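Local coordinates for protein putative rRNA methylase (Clostridium thermocellum ATCC 27405, PDB 3EEY) that binds S-adenosylmethionine in a Rossmann-like fold and probably acts as a methyltransferase, with ribosomal RNA as its putative substrate, at residues G10-Y15 against A96-L101; N62-L67 against V76-D81; K124-L129 against E155-V160; T145-K150 against A176-I181. All blocks are in the same frame, centred on the assembly; numbering follows the deposited sequence.

Interaction 1. Residues G10-Y15 against A96-L101; sequences GQSHDY and AVMFNL. With SAM (S-adenosylmethionine), chain K.
Met98 reaches out from strand 94-101 and sets its terminal methyl, CE, against the imidazole of His13 on helix 8-19, with CE 3.9 Å from His13 CD2. The methyl comes in obliquely, neither squarely over the ring nor in its plane, and the two side chains cross at about a right angle. Extended as far as SD, the methionine then bends (chi3 86°), which turns CE aside from the line of the chain and against the helix. Ser12 lies next to the same methyl, its OG 4.2 Å from Met98 CE. That hydroxyl is folded back between the backbone N and the carbonyl carbon (chi1 69°), where it hydrogen-bonds to Leu9 O, so the polar atom is satisfied within its own helix. His13 is likewise held from outside: NE2 is hydrogen-bonded to OD1 of Asp36, an S-adenosylmethionine-binding residue, which makes His13 second-shell there, and its ring stacks with Phe39 of helix 35-44, which also packs on Met98.

Two residues further along the strand, Asn100 belongs to the S-adenosylmethionine pocket. Its backbone O is 3.4 Å from the cofactor's CE, the methyl carbon on the sulfonium, and its side-chain OD1 lies 3.6 Å from the same carbon. The CB of Asn100 packs at 3.7 Å from the amino N of the methionine moiety. Across the two protein segments the contact is thus van der Waals, a thioether methyl set obliquely against a polar ring, whereas at Asn100 two oxygens face the methyl of a sulfonium whose positive charge probably draws them.

Interaction 2. Residues N62-L67 against V76-D81; sequences NTTKKL and VTLIKD
Leu67 and Val76 make the aliphatic part of this contact, meeting at about a right angle between helix 57-69 and strand 76-79. The CD1 methyl of Leu67 does most of the touching: it sits astride the valine fork, 3.7 Å from Val76 CG1 and 3.9 Å from Val76 CG2. The other leucine branch, Leu67 CD2, approaches Val76 CG2, at 4.0 Å. Further along the strand, Leu78 continues the apolar layer. Its CD2 meets the methyl of Thr63, with Leu78 CD2 3.7 Å from Thr63 CG2. Thr63 can offer this methyl because CG2 is anti to its backbone N while OG1 lies beside that N (chi1 -57°) and hydrogen-bonds back to Ala59 O.

One contact is of mixed character. Leu78 CD1 comes to 3.4 Å from Thr64 OG1, a close approach of a methyl to a hydroxyl oxygen. No hydrogen bond crosses the interface here, and Thr64 OG1 finds its polar partner in Ile60 O within the helix. Both threonine hydroxyls are therefore tied to the preceding turn, and the sheet-facing surface of the helix behaves as a largely hydrophobic one.

Helix 57-69 is the connection of the beta-alpha-beta unit that runs from strand 49-53 to strand 76-79, and its segment lies nearly antiparallel to the latter, at 167°, with the axes 10.3 Å apart. Strand 76-79 forms one border of the sheet within the chain, bonded through Thr77 and Ile79 to strand 49-53, while helix 35-44 sends Thr37 against Thr63, Leu67 and Val76.

Interaction 3. Residues K124-L129 against E155-V160; sequences KAMELL and EFLKGV
Met126 stretches from helix 115-128 to the far end of helix 148-157 and carries every side-chain contact between the two segments. From CB, which points toward residues 155-160, the chain runs extended through CG to the sulfur (chi2 -175°), and neither CB nor CG approaches that segment closely. SD then lodges against the fork of Val160, equidistant from the two branches: 4.0 Å to Val160 CG1 and 4.0 Å to Val160 CG2. At the sulfur the chain bends (chi3 -80°), carrying CE away from the extended line and up to the ring of Phe156. These helices pack on the same face of the Rossmann-like sheet, with strand 133-139 between them in the chain; Ile135 of that strand lies against Met126.

At the tip, CE meets the far end of the ring obliquely, 3.7 Å from Phe156 CE2 and 3.8 Å from Phe156 CZ. The methionine and phenylalanine advance on each other from opposite directions, and the ring is in place because its CG is anti to the backbone N (chi1 166°), swinging it toward helix 115-128, where it also packs on Ile119 and Leu122. The same methyl, Met126 CE, is also 4.0 Å from Val160 CG2 and 4.2 Å from Leu157 CD2. A type I beta turn from Leu157 to Val160 brings the valine round to the sulfur, and Phe165 of strand 165-172 packs on both Met126 and Val160.

Interaction 4. Residues T145-K150 against A176-I181; sequences TGFEEK and ANCPPI
Cys178 places its sulfur beside the ring of Phe147, with SG 3.8 Å from Phe147 CE1 and 4.0 Å from Phe147 CZ. This is a sulfur-aromatic contact of oblique geometry: SG stands 4.9 Å from the centroid of the Phe147 ring and 69° off its normal. A second, separate touch is aliphatic. Lys150 CD lies 3.9 Å from Ile181 CD1, the two side chains crossing at about a right angle. The lysine leaves its backbone with CG anti to N (chi1 -179°), stays extended to CD, then bends, bringing CD against the isoleucine methyl while its ammonium end makes a cation-pi interaction with Tyr141.

Tyr141 also packs against Cys178 and Ile181, so one aromatic residue lies against both halves of the contact, and its hydroxyl is hydrogen-bonded to Pro179 O. Phe147 comes just before helix 148-157 and Lys150 lies in its first turn. The facing residues belong to the connection between strands 165-172 and 181-187, ending at Ile181, the first residue of the second strand, which pairs through its backbone with Ile139 of the neighbouring strand 133-139.

The four contacts are spread along one mixed sheet, with interaction 2 at the border strand 76-79 and interaction 1 on the more central strand 94-101, their centres 18 Å apart. Along the chain interaction 2 is nested within the loop closed by interaction 1; interactions 3 and 4 follow, their segments alternating, and both use helix 148-157, one near each end, with their centres 20 Å apart. Interaction 1 touches interaction 3 where Val97 packs on Ala125, and interaction 4 where Leu101 meets Glu149. Interactions 2 and 3 lie on opposite sides of the chain's centre. Interaction 1 contributes Asn100 to the S-adenosylmethionine pocket, whereas interaction 4 lies away from the cofactor-binding residues.

Interaction 1. Residues G10-Y15 against A96-L101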
# COMPACT_ATOMS: atom_id res chain seq x y z
N GLY A 10 -5.44 -8.69 5.27
CA GLY A 10 -4.86 -8.21 6.52
C GLY A 10 -4.63 -6.71 6.56
O GLY A 10 -4.82 -6.07 7.60
N GLN A 11 -4.23 -6.15 5.42
CA GLN A 11 -3.99 -4.71 5.27
C GLN A 11 -5.26 -3.86 5.31
O GLN A 11 -5.24 -2.74 5.84
CB GLN A 11 -3.21 -4.44 3.99
CG GLN A 11 -1.74 -4.76 4.08
CD GLN A 11 -0.95 -4.16 2.96
OE1 GLN A 11 -0.99 -2.94 2.73
NE2 GLN A 11 -0.21 -5.00 2.25
N SER A 12 -6.37 -4.39 4.76
CA SER A 12 -7.68 -3.73 4.86
C SER A 12 -8.09 -3.46 6.31
O SER A 12 -8.55 -2.36 6.64
CB SER A 12 -8.76 -4.54 4.13
OG SER A 12 -9.05 -5.76 4.79
N HIS A 13 -7.89 -4.45 7.18
CA HIS A 13 -8.14 -4.29 8.62
C HIS A 13 -7.24 -3.24 9.27
O HIS A 13 -7.71 -2.46 10.11
CB HIS A 13 -7.97 -5.64 9.31
CG HIS A 13 -9.10 -6.59 9.06
ND1 HIS A 13 -9.75 -7.25 10.09
CD2 HIS A 13 -9.69 -7.01 7.92
CE1 HIS A 13 -10.69 -8.02 9.58
NE2 HIS A 13 -10.68 -7.89 8.27
N ASP A 14 -5.96 -3.23 8.90
CA ASP A 14 -5.00 -2.24 9.38
C ASP A 14 -5.37 -0.80 8.99
O ASP A 14 -5.24 0.11 9.81
CB ASP A 14 -3.58 -2.56 8.88
CG ASP A 14 -2.93 -3.71 9.63
OD1 ASP A 14 -3.54 -4.27 10.57
OD2 ASP A 14 -1.78 -4.06 9.29
N TYR A 15 -5.82 -0.63 7.75
CA TYR A 15 -6.31 0.66 7.26
C TYR A 15 -7.59 1.11 7.96
O TYR A 15 -7.77 2.30 8.20
CB TYR A 15 -6.54 0.63 5.75
CG TYR A 15 -5.30 0.94 4.94
CD1 TYR A 15 -4.56 -0.08 4.34
CD2 TYR A 15 -4.86 2.25 4.78
CE1 TYR A 15 -3.41 0.19 3.60
CE2 TYR A 15 -3.71 2.54 4.03
CZ TYR A 15 -2.99 1.51 3.45
OH TYR A 15 -1.86 1.78 2.71
N ALA A 96 -16.37 4.67 7.54
CA ALA A 96 -15.72 3.63 6.76
C ALA A 96 -16.70 2.68 6.12
O ALA A 96 -17.80 2.49 6.62
CB ALA A 96 -14.73 2.87 7.62
N VAL A 97 -16.30 2.11 4.98
CA VAL A 97 -17.07 1.07 4.30
C VAL A 97 -16.09 -0.03 3.87
O VAL A 97 -15.04 0.26 3.33
CB VAL A 97 -17.84 1.60 3.06
CG1 VAL A 97 -18.85 0.57 2.56
CG2 VAL A 97 -18.58 2.89 3.36
N MET A 98 -16.44 -1.28 4.13
CA MET A 98 -15.60 -2.40 3.72
C MET A 98 -16.28 -3.20 2.60
O MET A 98 -17.43 -3.62 2.74
CB MET A 98 -15.24 -3.30 4.91
CG MET A 98 -14.44 -2.63 6.04
SD MET A 98 -13.97 -3.75 7.39
CE MET A 98 -12.46 -4.47 6.82
N PHE A 99 -15.56 -3.38 1.50
CA PHE A 99 -15.99 -4.28 0.42
C PHE A 99 -15.05 -5.46 0.34
O PHE A 99 -13.82 -5.31 0.36
CB PHE A 99 -15.96 -3.56 -0.93
CG PHE A 99 -17.09 -2.60 -1.13
CD1 PHE A 99 -18.26 -3.01 -1.74
CD2 PHE A 99 -16.97 -1.29 -0.71
CE1 PHE A 99 -19.30 -2.12 -1.93
CE2 PHE A 99 -18.00 -0.39 -0.89
CZ PHE A 99 -19.16 -0.80 -1.49
N ASN A 100 -15.63 -6.65 0.23
CA ASN A 100 -14.88 -7.87 0.02
C ASN A 100 -15.50 -8.59 -1.17
O ASN A 100 -16.56 -9.19 -1.05
CB ASN A 100 -14.95 -8.71 1.29
CG ASN A 100 -13.71 -9.53 1.51
OD1 ASN A 100 -13.58 -10.62 0.95
ND2 ASN A 100 -12.80 -9.04 2.34
N LEU A 101 -14.85 -8.51 -2.33
CA LEU A 101 -15.49 -8.87 -3.60
C LEU A 101 -15.26 -10.31 -4.02
O LEU A 101 -14.13 -10.77 -4.09
CB LEU A 101 -15.02 -7.93 -4.72
CG LEU A 101 -15.22 -6.43 -4.56
CD1 LEU A 101 -14.84 -5.75 -5.87
CD2 LEU A 101 -16.65 -6.13 -4.18
N SAM K . -16.44 -10.12 4.36
CA SAM K . -17.03 -11.47 4.11
C SAM K . -16.69 -12.47 5.22
O SAM K . -16.77 -13.69 5.05
OXT SAM K . -16.34 -12.06 6.33
CB SAM K . -16.63 -11.98 2.73
CG SAM K . -17.55 -11.45 1.63
SD SAM K . -17.80 -12.62 0.26
CE SAM K . -16.18 -12.52 -0.55
C5' SAM K . -18.88 -11.65 -0.81
C4' SAM K . -20.28 -11.53 -0.21
O4' SAM K . -21.01 -10.48 -0.81
C3' SAM K . -21.10 -12.81 -0.38
O3' SAM K . -21.61 -13.19 0.87
C2' SAM K . -22.22 -12.43 -1.34
O2' SAM K . -23.43 -13.11 -1.07
C1' SAM K . -22.33 -10.93 -1.08
N9 SAM K . -22.93 -10.18 -2.20
C8 SAM K . -22.98 -10.51 -3.53
N7 SAM K . -23.63 -9.52 -4.19
C5 SAM K . -24.00 -8.57 -3.30
C6 SAM K . -24.69 -7.37 -3.41
N6 SAM K . -25.13 -6.92 -4.58
N1 SAM K . -24.92 -6.63 -2.27
C2 SAM K . -24.48 -7.05 -1.03
N3 SAM K . -23.80 -8.23 -0.93
C4 SAM K . -23.57 -8.98 -2.04

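Interaction 2. Residues N62-L67 against V76-D81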
# COMPACT_ATOMS: atom_id res chain seq x y z
N ASN A 62 -25.74 -16.51 9.32
CA ASN A 62 -24.39 -16.78 9.82
C ASN A 62 -23.74 -15.58 10.49
O ASN A 62 -23.01 -15.74 11.48
CB ASN A 62 -23.50 -17.29 8.69
CG ASN A 62 -23.84 -18.70 8.25
OD1 ASN A 62 -24.75 -19.34 8.80
ND2 ASN A 62 -23.12 -19.21 7.26
N THR A 63 -24.00 -14.39 9.96
CA THR A 63 -23.54 -13.13 10.55
C THR A 63 -24.28 -12.83 11.86
O THR A 63 -23.66 -12.37 12.82
CB THR A 63 -23.66 -11.96 9.53
OG1 THR A 63 -22.91 -12.28 8.35
CG2 THR A 63 -23.13 -10.66 10.09
N THR A 64 -25.58 -13.12 11.89
CA THR A 64 -26.40 -12.96 13.10
C THR A 64 -25.89 -13.87 14.20
O THR A 64 -25.77 -13.45 15.35
CB THR A 64 -27.91 -13.26 12.84
OG1 THR A 64 -28.34 -12.62 11.63
CG2 THR A 64 -28.78 -12.77 14.00
N LYS A 65 -25.58 -15.12 13.84
CA LYS A 65 -25.09 -16.12 14.77
C LYS A 65 -23.73 -15.72 15.35
O LYS A 65 -23.52 -15.77 16.56
CB LYS A 65 -25.00 -17.48 14.09
CG LYS A 65 -24.59 -18.62 15.02
CD LYS A 65 -24.46 -19.93 14.25
CE LYS A 65 -23.69 -20.97 15.04
NZ LYS A 65 -24.39 -21.37 16.30
N LYS A 66 -22.82 -15.30 14.46
CA LYS A 66 -21.50 -14.77 14.82
C LYS A 66 -21.54 -13.64 15.84
O LYS A 66 -20.89 -13.71 16.88
CB LYS A 66 -20.79 -14.29 13.56
CG LYS A 66 -19.69 -15.19 13.07
CD LYS A 66 -18.34 -14.66 13.53
CE LYS A 66 -17.14 -15.40 12.92
NZ LYS A 66 -17.44 -16.33 11.81
N LEU A 67 -22.32 -12.60 15.53
CA LEU A 67 -22.39 -11.40 16.36
C LEU A 67 -23.06 -11.63 17.71
O LEU A 67 -22.67 -11.00 18.69
CB LEU A 67 -23.10 -10.29 15.59
CG LEU A 67 -22.38 -9.71 14.37
CD1 LEU A 67 -23.39 -9.00 13.49
CD2 LEU A 67 -21.26 -8.77 14.77
N VAL A 76 -25.25 -3.58 15.65
CA VAL A 76 -25.28 -3.94 14.22
C VAL A 76 -26.70 -4.00 13.63
O VAL A 76 -27.57 -4.68 14.17
CB VAL A 76 -24.54 -5.28 13.96
CG1 VAL A 76 -24.46 -5.58 12.47
CG2 VAL A 76 -23.14 -5.25 14.56
N THR A 77 -26.92 -3.29 12.53
CA THR A 77 -28.16 -3.40 11.75
C THR A 77 -27.90 -4.21 10.48
O THR A 77 -27.23 -3.75 9.54
CB THR A 77 -28.71 -2.01 11.38
OG1 THR A 77 -28.86 -1.21 12.56
CG2 THR A 77 -30.04 -2.12 10.68
N LEU A 78 -28.43 -5.43 10.45
CA LEU A 78 -28.26 -6.31 9.29
C LEU A 78 -29.42 -6.16 8.32
O LEU A 78 -30.59 -6.25 8.70
CB LEU A 78 -28.12 -7.78 9.72
CG LEU A 78 -26.85 -8.17 10.49
CD1 LEU A 78 -26.92 -9.63 10.91
CD2 LEU A 78 -25.60 -7.91 9.66
N ILE A 79 -29.08 -5.94 7.05
CA ILE A 79 -30.05 -5.64 6.01
C ILE A 79 -29.90 -6.65 4.88
O ILE A 79 -28.81 -6.82 4.33
CB ILE A 79 -29.86 -4.19 5.48
CG1 ILE A 79 -30.25 -3.17 6.56
CG2 ILE A 79 -30.68 -3.95 4.23
CD1 ILE A 79 -29.40 -1.93 6.58
N LYS A 80 -30.99 -7.34 4.55
CA LYS A 80 -30.98 -8.26 3.43
C LYS A 80 -31.38 -7.52 2.16
O LYS A 80 -32.50 -7.64 1.65
CB LYS A 80 -31.88 -9.48 3.68
CG LYS A 80 -31.58 -10.65 2.75
CD LYS A 80 -32.86 -11.34 2.30
CE LYS A 80 -32.60 -12.23 1.10
NZ LYS A 80 -33.87 -12.81 0.57
N ASP A 81 -30.44 -6.73 1.66
CA ASP A 81 -30.58 -6.02 0.39
C ASP A 81 -29.19 -5.85 -0.21
O ASP A 81 -28.18 -6.00 0.48
CB ASP A 81 -31.25 -4.66 0.61
CG ASP A 81 -31.90 -4.10 -0.65
OD1 ASP A 81 -31.82 -4.73 -1.73
OD2 ASP A 81 -32.51 -3.01 -0.54

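Interaction 3. Residues K124-L129 against E155-V160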
# COMPACT_ATOMS: atom_id res chain seq x y z
N LYS A 124 -22.33 5.13 -4.05
CA LYS A 124 -23.17 5.40 -2.89
C LYS A 124 -22.33 5.55 -1.63
O LYS A 124 -22.55 6.47 -0.84
CB LYS A 124 -24.23 4.30 -2.69
CG LYS A 124 -25.26 4.12 -3.81
CD LYS A 124 -25.83 5.46 -4.30
CE LYS A 124 -27.13 5.31 -5.10
NZ LYS A 124 -27.36 3.96 -5.69
N ALA A 125 -21.36 4.65 -1.46
CA ALA A 125 -20.44 4.70 -0.33
C ALA A 125 -19.59 5.96 -0.36
O ALA A 125 -19.35 6.56 0.68
CB ALA A 125 -19.56 3.46 -0.31
N MET A 126 -19.12 6.34 -1.56
CA MET A 126 -18.32 7.57 -1.72
C MET A 126 -19.12 8.83 -1.37
O MET A 126 -18.57 9.76 -0.78
CB MET A 126 -17.70 7.67 -3.12
CG MET A 126 -16.35 6.94 -3.28
SD MET A 126 -15.48 7.10 -4.87
CE MET A 126 -16.38 5.93 -5.86
N GLU A 127 -20.41 8.85 -1.72
CA GLU A 127 -21.31 9.94 -1.34
C GLU A 127 -21.53 9.99 0.17
O GLU A 127 -21.52 11.06 0.78
CB GLU A 127 -22.66 9.80 -2.06
CG GLU A 127 -22.69 10.39 -3.47
CD GLU A 127 -23.74 9.75 -4.37
OE1 GLU A 127 -24.78 9.29 -3.85
OE2 GLU A 127 -23.52 9.73 -5.60
N LEU A 128 -21.74 8.82 0.77
CA LEU A 128 -22.03 8.68 2.20
C LEU A 128 -20.85 8.94 3.13
O LEU A 128 -21.05 9.19 4.31
CB LEU A 128 -22.62 7.29 2.49
CG LEU A 128 -24.11 7.06 2.23
CD1 LEU A 128 -24.45 5.59 2.31
CD2 LEU A 128 -24.97 7.87 3.20
N LEU A 129 -19.63 8.87 2.59
CA LEU A 129 -18.40 9.07 3.36
C LEU A 129 -18.24 10.48 3.85
O LEU A 129 -18.44 11.44 3.09
CB LEU A 129 -17.16 8.74 2.53
CG LEU A 129 -16.50 7.37 2.55
CD1 LEU A 129 -15.11 7.52 1.98
CD2 LEU A 129 -16.44 6.79 3.96
N GLU A 155 -11.22 0.11 -13.58
CA GLU A 155 -11.42 1.11 -14.64
C GLU A 155 -12.32 2.24 -14.18
O GLU A 155 -12.08 3.40 -14.52
CB GLU A 155 -11.97 0.46 -15.92
CG GLU A 155 -11.79 1.31 -17.16
CD GLU A 155 -12.65 0.86 -18.33
OE1 GLU A 155 -13.27 -0.22 -18.24
OE2 GLU A 155 -12.70 1.60 -19.34
N PHE A 156 -13.36 1.91 -13.42
CA PHE A 156 -14.20 2.92 -12.78
C PHE A 156 -13.43 3.78 -11.78
O PHE A 156 -13.56 5.01 -11.79
CB PHE A 156 -15.42 2.27 -12.09
CG PHE A 156 -16.15 3.21 -11.15
CD1 PHE A 156 -16.91 4.27 -11.64
CD2 PHE A 156 -16.06 3.03 -9.76
CE1 PHE A 156 -17.57 5.14 -10.78
CE2 PHE A 156 -16.72 3.89 -8.89
CZ PHE A 156 -17.48 4.95 -9.39
N LEU A 157 -12.64 3.13 -10.93
CA LEU A 157 -11.92 3.83 -9.85
C LEU A 157 -10.75 4.69 -10.31
O LEU A 157 -10.38 5.65 -9.62
CB LEU A 157 -11.47 2.85 -8.78
CG LEU A 157 -12.60 2.27 -7.92
CD1 LEU A 157 -12.04 1.20 -7.02
CD2 LEU A 157 -13.31 3.34 -7.12
N LYS A 158 -10.18 4.37 -11.48
CA LYS A 158 -9.18 5.23 -12.12
C LYS A 158 -9.73 6.60 -12.49
O LYS A 158 -8.96 7.57 -12.59
CB LYS A 158 -8.63 4.56 -13.39
CG LYS A 158 -7.55 3.50 -13.15
CD LYS A 158 -7.36 2.62 -14.39
CE LYS A 158 -6.51 1.38 -14.09
NZ LYS A 158 -5.06 1.70 -14.02
N GLY A 159 -11.05 6.68 -12.69
CA GLY A 159 -11.73 7.91 -13.10
C GLY A 159 -12.20 8.84 -11.99
O GLY A 159 -12.66 9.94 -12.26
N VAL A 160 -12.07 8.39 -10.75
CA VAL A 160 -12.50 9.15 -9.57
C VAL A 160 -11.66 10.43 -9.40
O VAL A 160 -10.43 10.38 -9.49
CB VAL A 160 -12.48 8.25 -8.30
CG1 VAL A 160 -12.71 9.04 -7.03
CG2 VAL A 160 -13.53 7.15 -8.41

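Interaction 4. Residues T145-K150 against A176-I181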
# COMPACT_ATOMS: atom_id res chain seq x y z
N THR A 145 -14.65 -16.97 -9.84
CA THR A 145 -14.93 -15.53 -9.87
C THR A 145 -14.66 -14.88 -11.24
O THR A 145 -15.49 -14.13 -11.74
CB THR A 145 -14.14 -14.82 -8.73
OG1 THR A 145 -14.65 -15.24 -7.45
CG2 THR A 145 -14.23 -13.31 -8.82
N GLY A 146 -13.52 -15.20 -11.85
CA GLY A 146 -13.15 -14.60 -13.13
C GLY A 146 -12.53 -13.22 -12.97
O GLY A 146 -12.22 -12.81 -11.85
N PHE A 147 -12.39 -12.49 -14.07
CA PHE A 147 -11.58 -11.27 -14.09
C PHE A 147 -12.33 -9.99 -14.43
O PHE A 147 -11.77 -8.90 -14.32
CB PHE A 147 -10.44 -11.43 -15.09
CG PHE A 147 -9.49 -12.56 -14.79
CD1 PHE A 147 -8.41 -12.35 -13.94
CD2 PHE A 147 -9.66 -13.81 -15.37
CE1 PHE A 147 -7.52 -13.39 -13.65
CE2 PHE A 147 -8.77 -14.85 -15.09
CZ PHE A 147 -7.70 -14.63 -14.23
N GLU A 148 -13.58 -10.13 -14.84
CA GLU A 148 -14.39 -9.04 -15.38
C GLU A 148 -14.71 -7.95 -14.34
O GLU A 148 -14.71 -6.77 -14.66
CB GLU A 148 -15.68 -9.62 -15.98
CG GLU A 148 -16.64 -8.64 -16.65
CD GLU A 148 -18.10 -9.09 -16.57
OE1 GLU A 148 -18.39 -10.16 -15.98
OE2 GLU A 148 -18.97 -8.37 -17.10
N GLU A 149 -14.98 -8.38 -13.11
CA GLU A 149 -15.27 -7.47 -12.01
C GLU A 149 -14.06 -6.65 -11.61
O GLU A 149 -14.17 -5.43 -11.45
CB GLU A 149 -15.83 -8.21 -10.80
CG GLU A 149 -16.15 -7.27 -9.64
CD GLU A 149 -16.91 -7.93 -8.53
OE1 GLU A 149 -16.56 -9.07 -8.14
OE2 GLU A 149 -17.84 -7.29 -8.03
N LYS A 150 -12.91 -7.32 -11.47
CA LYS A 150 -11.64 -6.65 -11.19
C LYS A 150 -11.36 -5.55 -12.21
O LYS A 150 -11.12 -4.40 -11.83
CB LYS A 150 -10.48 -7.66 -11.17
CG LYS A 150 -9.12 -7.02 -10.86
CD LYS A 150 -7.93 -7.87 -11.29
CE LYS A 150 -7.58 -7.72 -12.76
NZ LYS A 150 -6.33 -6.93 -12.97
N ALA A 176 1.94 -15.66 -7.95
CA ALA A 176 1.08 -16.27 -8.96
C ALA A 176 -0.27 -16.61 -8.35
O ALA A 176 -0.46 -16.45 -7.13
CB ALA A 176 1.75 -17.52 -9.53
N ASN A 177 -1.19 -17.09 -9.19
CA ASN A 177 -2.52 -17.55 -8.78
C ASN A 177 -3.36 -16.44 -8.14
O ASN A 177 -3.91 -16.59 -7.04
CB ASN A 177 -2.45 -18.83 -7.92
CG ASN A 177 -3.78 -19.57 -7.82
OD1 ASN A 177 -4.67 -19.44 -8.68
ND2 ASN A 177 -3.93 -20.37 -6.77
N CYS A 178 -3.42 -15.31 -8.85
CA CYS A 178 -4.30 -14.18 -8.55
C CYS A 178 -4.32 -13.74 -7.08
O CYS A 178 -5.34 -13.92 -6.41
CB CYS A 178 -5.72 -14.50 -9.00
SG CYS A 178 -5.79 -15.01 -10.71
N PRO A 179 -3.20 -13.17 -6.58
CA PRO A 179 -3.24 -12.70 -5.20
C PRO A 179 -4.25 -11.55 -5.11
O PRO A 179 -4.30 -10.70 -6.00
CB PRO A 179 -1.80 -12.22 -4.96
CG PRO A 179 -1.27 -11.91 -6.31
CD PRO A 179 -1.90 -12.91 -7.22
N PRO A 180 -5.10 -11.57 -4.07
CA PRO A 180 -6.10 -10.51 -3.88
C PRO A 180 -5.52 -9.10 -3.85
O PRO A 180 -4.43 -8.87 -3.31
CB PRO A 180 -6.75 -10.87 -2.54
CG PRO A 180 -6.53 -12.34 -2.41
CD PRO A 180 -5.20 -12.60 -3.02
N ILE A 181 -6.24 -8.17 -4.45
CA ILE A 181 -5.82 -6.78 -4.60
C ILE A 181 -6.54 -5.89 -3.59
O ILE A 181 -7.73 -6.04 -3.40
CB ILE A 181 -6.12 -6.31 -6.03
CG1 ILE A 181 -5.12 -6.96 -7.00
CG2 ILE A 181 -6.08 -4.80 -6.17
CD1 ILE A 181 -5.52 -6.82 -8.46